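Local coordinates for DyP (PDB 3VXJ), which is a heme-containing dye-decolorizing peroxidase that probably uses hydrogen peroxide to oxidise dyes and phenolic compounds, at residues T312-R315 and Q316-G320. Residues are numbered along the deposited sequence; the frame is centred on the assembly and turned at random.
With HEM (protoporphyrin IX containing Fe), chain B; 3DM (2,6-dimethoxyphenol), chain D.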
loop_
_atom_site.group_PDB
_atom_site.type_symbol
_atom_site.label_atom_id
_atom_site.label_comp_id
_atom_site.label_asym_id
_atom_site.label_seq_id
_atom_site.Cartn_x
_atom_site.Cartn_y
_atom_site.Cartn_z
ATOM N N THR A 312 0.616 11.804 -0.701
ATOM C CA THR A 312 1.010 10.714 0.192
ATOM C C THR A 312 2.474 10.805 0.612
ATOM O O THR A 312 2.839 10.281 1.661
ATOM C CB THR A 312 0.705 9.336 -0.397
ATOM O OG1 THR A 312 1.467 9.174 -1.606
ATOM C CG2 THR A 312 -0.801 9.170 -0.679
ATOM N N ASN A 313 3.289 11.487 -0.194
ATOM C CA ASN A 313 4.640 11.868 0.193
ATOM C C ASN A 313 4.953 13.273 -0.307
ATOM O O ASN A 313 5.392 13.454 -1.447
ATOM C CB ASN A 313 5.685 10.880 -0.325
ATOM C CG ASN A 313 7.107 11.296 0.036
ATOM O OD1 ASN A 313 7.323 12.242 0.812
ATOM N ND2 ASN A 313 8.088 10.606 -0.548
ATOM N N PRO A 314 4.724 14.280 0.552
ATOM C CA PRO A 314 4.841 15.674 0.140
ATOM C C PRO A 314 6.262 16.161 -0.135
ATOM O O PRO A 314 6.408 17.246 -0.680
ATOM C CB PRO A 314 4.233 16.446 1.320
ATOM C CG PRO A 314 3.361 15.446 2.018
ATOM C CD PRO A 314 4.076 14.150 1.868
ATOM N N ARG A 315 7.286 15.380 0.211
ATOM C CA ARG A 315 8.678 15.783 -0.050
ATOM C C ARG A 315 8.905 17.231 0.420
ATOM O O ARG A 315 8.603 17.539 1.580
ATOM C CB ARG A 315 9.081 15.504 -1.515
ATOM C CG ARG A 315 8.854 14.053 -1.894
ATOM C CD ARG A 315 9.351 13.692 -3.289
ATOM N NE ARG A 315 8.902 12.334 -3.615
ATOM C CZ ARG A 315 9.609 11.395 -4.240
ATOM N NH1 ARG A 315 10.845 11.629 -4.663
ATOM N NH2 ARG A 315 9.067 10.205 -4.428
ATOM N N GLN A 316 9.425 18.114 -0.436
ATOM C CA GLN A 316 9.773 19.476 -0.009
ATOM C C GLN A 316 8.572 20.362 0.328
ATOM O O GLN A 316 8.748 21.440 0.895
ATOM C CB GLN A 316 10.693 20.161 -1.038
ATOM C CG GLN A 316 11.340 21.481 -0.581
ATOM C CD GLN A 316 12.330 21.313 0.564
ATOM O OE1 GLN A 316 12.886 20.233 0.773
ATOM N NE2 GLN A 316 12.561 22.393 1.301
ATOM N N ASP A 317 7.350 19.922 0.024
ATOM C CA ASP A 317 6.178 20.660 0.528
ATOM C C ASP A 317 6.187 20.741 2.064
ATOM O O ASP A 317 5.576 21.644 2.643
ATOM C CB ASP A 317 4.854 20.033 0.072
ATOM C CG ASP A 317 4.559 20.244 -1.405
ATOM O OD1 ASP A 317 5.048 21.210 -2.029
ATOM O OD2 ASP A 317 3.780 19.416 -1.929
ATOM N N LEU A 318 6.883 19.810 2.719
ATOM C CA LEU A 318 7.000 19.837 4.186
ATOM C C LEU A 318 8.091 20.786 4.688
ATOM O O LEU A 318 8.163 21.055 5.892
ATOM C CB LEU A 318 7.218 18.428 4.749
ATOM C CG LEU A 318 6.094 17.420 4.529
ATOM C CD1 LEU A 318 6.454 16.104 5.192
ATOM C CD2 LEU A 318 4.763 17.941 5.061
ATOM N N GLY A 319 8.927 21.281 3.776
ATOM C CA GLY A 319 9.993 22.223 4.124
ATOM C C GLY A 319 11.377 21.609 4.210
ATOM O O GLY A 319 12.370 22.323 4.383
ATOM N N GLY A 320 11.447 20.289 4.098
ATOM C CA GLY A 320 12.705 19.554 4.161
ATOM C C GLY A 320 12.421 18.093 4.457
ATOM O O GLY A 320 11.249 17.697 4.542
HETATM C CHA HEM B . 2.499 5.703 -4.756
HETATM C CHB HEM B . -1.370 3.710 -6.860
HETATM C CHC HEM B . -3.726 3.713 -2.636
HETATM C CHD HEM B . 0.142 5.675 -0.499
HETATM C C1A HEM B . 1.647 5.197 -5.698
HETATM C C2A HEM B . 1.927 5.091 -7.112
HETATM C C3A HEM B . 0.844 4.546 -7.694
HETATM C C4A HEM B . -0.127 4.267 -6.661
HETATM C CMA HEM B . 0.645 4.223 -9.187
HETATM C CAA HEM B . 3.218 5.598 -7.793
HETATM C CBA HEM B . 4.366 4.588 -7.850
HETATM C CGA HEM B . 5.039 4.346 -6.519
HETATM O O1A HEM B . 5.753 5.231 -6.001
HETATM O O2A HEM B . 4.880 3.216 -5.979
HETATM C C1B HEM B . -2.345 3.520 -5.901
HETATM C C2B HEM B . -3.651 2.939 -6.126
HETATM C C3B HEM B . -4.305 2.936 -4.949
HETATM C C4B HEM B . -3.417 3.503 -3.957
HETATM C CMB HEM B . -4.154 2.450 -7.502
HETATM C CAB HEM B . -5.722 2.408 -4.637
HETATM C CBB HEM B . -6.314 1.477 -5.388
HETATM C C1C HEM B . -2.898 4.288 -1.705
HETATM C C2C HEM B . -3.243 4.568 -0.324
HETATM C C3C HEM B . -2.175 5.127 0.267
HETATM C C4C HEM B . -1.127 5.205 -0.728
HETATM C CMC HEM B . -4.609 4.245 0.309
HETATM C CAC HEM B . -2.007 5.605 1.733
HETATM C CBC HEM B . -3.009 6.188 2.404
HETATM C C1D HEM B . 1.137 5.793 -1.434
HETATM C C2D HEM B . 2.486 6.193 -1.118
HETATM C C3D HEM B . 3.207 6.215 -2.430
HETATM C C4D HEM B . 2.236 5.818 -3.418
HETATM C CMD HEM B . 3.107 6.555 0.241
HETATM C CAD HEM B . 4.680 6.612 -2.609
HETATM C CBD HEM B . 4.741 8.136 -2.645
HETATM C CGD HEM B . 6.156 8.632 -2.772
HETATM O O1D HEM B . 6.404 9.464 -3.686
HETATM O O2D HEM B . 7.027 8.214 -1.977
HETATM N NA HEM B . 0.385 4.710 -5.468
HETATM N NB HEM B . -2.239 3.890 -4.565
HETATM N NC HEM B . -1.613 4.727 -1.920
HETATM N ND HEM B . 1.025 5.546 -2.801
HETATM FE FE HEM B . -0.644 4.779 -3.702
HETATM O O1 3DM D . 10.813 11.750 0.507
HETATM C C1 3DM D . 11.265 13.038 0.701
HETATM C C2 3DM D . 10.833 13.803 1.790
HETATM O O2 3DM D . 9.938 13.253 2.672
HETATM C C7 3DM D . 9.224 14.144 3.543
HETATM C C3 3DM D . 11.333 15.105 1.945
HETATM C C4 3DM D . 12.226 15.640 1.012
HETATM C C5 3DM D . 12.657 14.874 -0.066
HETATM C C6 3DM D . 12.170 13.576 -0.221
HETATM O O3 3DM D . 12.551 12.777 -1.263
HETATM C C8 3DM D . 13.224 13.416 -2.380
HETATM O O HOH W 1 0.130 2.970 -3.386
#
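P314 lays CB against CG of L318, 3.8 Å away, with the pyrrolidine ring and the isobutyl group crossing at a slant and W374 of helix 367-375 touching both. Two backbone bonds wind this turn of 3-10 helix: D317 N reaches P314 O at 2.9 Å, and L318 N reaches R315 O on a straighter path (165°). L318, R315 and G320 all meet 2,6-dimethoxyphenol: L318 brings CD1 to its methoxy carbon C7, the CG methylene of R315 lies 3.7 Å from ring carbon C1, and G320 O approaches C3. N313, its CG anti to the backbone N (chi1 178°), sends ND2 between heme and phenol, donating to HEM O2D at 3.0 Å and to 3DM O1 at 3.1 Å. Its OD1 accepts from R315 N, with the donor above the amide plane; together with the two ND2 bonds, this grips the amide at both ends and holds its rotation. R315 runs extended from CG to NE and delivers NH2 in the guanidinium plane to HEM O1D, 2.9 Å away and nearly linear at 171°; NH2 also bonds N289 OD1, and NH1 bonds F291 O. D317 forms salt bridges to R310 and K384. An Asx turn just after helix 308-312 thus orients the amide whose ND2 links a heme propionate to the phenol in this DyP-type peroxidase.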